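Local coordinates for putative p22 protein (PDB 1YQF) that is of unknown function but belongs to the MAM33 family, as a homologue of the human mitochondrial p32 protein, and is probably a ring-shaped trimer, at the interface of chains A and B. Numbering follows the deposited sequence. Chains: chain A/B, hypothetical protein Lmaj011689.

The interface of chains A and B. Residues chain A 24, 27, 201; chain B 165, 169.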
loop_
_atom_site.group_PDB
_atom_site.type_symbol
_atom_site.label_atom_id
_atom_site.label_comp_id
_atom_site.label_asym_id
_atom_site.label_seq_id
_atom_site.Cartn_x
_atom_site.Cartn_y
_atom_site.Cartn_z
ATOM N N ASP A 24 -0.240 -22.675 -28.009
ATOM C CA ASP A 24 -0.844 -23.146 -26.757
ATOM C C ASP A 24 -0.750 -24.670 -26.570
ATOM O O ASP A 24 -1.090 -25.189 -25.507
ATOM C CB ASP A 24 -2.301 -22.668 -26.629
ATOM C CG ASP A 24 -3.226 -23.296 -27.660
ATOM O OD1 ASP A 24 -2.916 -23.239 -28.871
ATOM O OD2 ASP A 24 -4.299 -23.850 -27.349
ATOM N N LEU A 27 2.925 -24.970 -25.061
ATOM C CA LEU A 27 2.866 -24.574 -23.658
ATOM C C LEU A 27 2.399 -25.769 -22.832
ATOM O O LEU A 27 2.960 -26.050 -21.780
ATOM C CB LEU A 27 1.930 -23.374 -23.451
ATOM C CG LEU A 27 1.800 -22.853 -22.007
ATOM C CD1 LEU A 27 3.126 -22.338 -21.473
ATOM C CD2 LEU A 27 0.741 -21.764 -21.907
ATOM N N PHE A 201 -5.060 -24.592 -18.592
ATOM C CA PHE A 201 -5.281 -23.395 -19.394
ATOM C C PHE A 201 -4.846 -23.578 -20.843
ATOM O O PHE A 201 -5.494 -23.075 -21.761
ATOM C CB PHE A 201 -4.519 -22.214 -18.789
ATOM C CG PHE A 201 -5.320 -20.966 -18.720
ATOM C CD1 PHE A 201 -6.243 -20.786 -17.705
ATOM C CD2 PHE A 201 -5.168 -19.974 -19.677
ATOM C CE1 PHE A 201 -6.994 -19.636 -17.637
ATOM C CE2 PHE A 201 -5.919 -18.815 -19.609
ATOM C CZ PHE A 201 -6.833 -18.651 -18.586
ATOM N N TYR B 165 2.683 -17.706 -26.275
ATOM C CA TYR B 165 1.264 -17.791 -25.945
ATOM C C TYR B 165 0.622 -16.398 -25.868
ATOM O O TYR B 165 -0.496 -16.205 -26.339
ATOM C CB TYR B 165 1.073 -18.556 -24.627
ATOM C CG TYR B 165 -0.363 -18.658 -24.171
ATOM C CD1 TYR B 165 -0.944 -17.650 -23.409
ATOM C CD2 TYR B 165 -1.140 -19.765 -24.494
ATOM C CE1 TYR B 165 -2.258 -17.736 -22.990
ATOM C CE2 TYR B 165 -2.462 -19.862 -24.077
ATOM C CZ TYR B 165 -3.013 -18.842 -23.326
ATOM O OH TYR B 165 -4.320 -18.924 -22.909
ATOM N N ARG B 169 -1.924 -13.794 -28.981
ATOM C CA ARG B 169 -3.182 -13.112 -28.677
ATOM C C ARG B 169 -3.135 -11.585 -28.850
ATOM O O ARG B 169 -4.079 -10.889 -28.472
ATOM C CB ARG B 169 -3.610 -13.460 -27.248
ATOM C CG ARG B 169 -4.231 -14.833 -27.134
ATOM C CD ARG B 169 -4.100 -15.447 -25.740
ATOM N NE ARG B 169 -4.689 -16.784 -25.668
ATOM C CZ ARG B 169 -4.193 -17.878 -26.250
ATOM N NH1 ARG B 169 -3.076 -17.830 -26.965
ATOM N NH2 ARG B 169 -4.817 -19.040 -26.109
#
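A:Asp24 and A:Leu27, one turn apart on helix 23-39, lie against B:Tyr165 of helix 156-168, and the close approach of the backbones, 5.8 Å from A:Asp24 CA to B:Tyr165 CA, lets even a short side chain reach the ring. In the MAM33 (p32) family, subunits typically join as trimers through their terminal helices, and this patch, where both terminal helices of one copy meet its neighbour, shows one ring received by unlike surfaces. The B:Tyr165 side chain, with CG anti to the backbone N (chi1 178°), is directed toward chain A, its ring meeting helix 23-39 and its hydroxyl meeting helix 173-202. On one face of the ring A:Leu27 sets the methyl CD2 near the rim, 3.8 Å from B:Tyr165 CD2, the leucine crossing the tyrosine obliquely. A:Asp24 contributes its methylene: CB sits alongside the CD2–CE2 bond of the ring, 3.8 Å from B:Tyr165 CE2. Its CG lies between the backbone N and the carbonyl carbon (chi1 67°), which turns the carboxylate away from the tyrosine. At the phenol end, B:Tyr165 OH meets the CD2–CE2 side of A:Phe201, at 3.5 Å from CD2. The phenol oxygen, rather than the ring face, does the touching, and the two side chains cross at about a right angle. The face of B:Tyr165 opposite A:Leu27 is covered from within its own chain by the guanidinium of B:Arg169, whose NH1 lies 3.5 Å above the ring plane, over its centre. That nitrogen also makes a weak hydrogen bond to the carbonyl O of B:Tyr165. B:Arg169 NH2 remains 5.0 Å from A:Asp24 OD2, where opposite charges may still attract without a direct salt bridge.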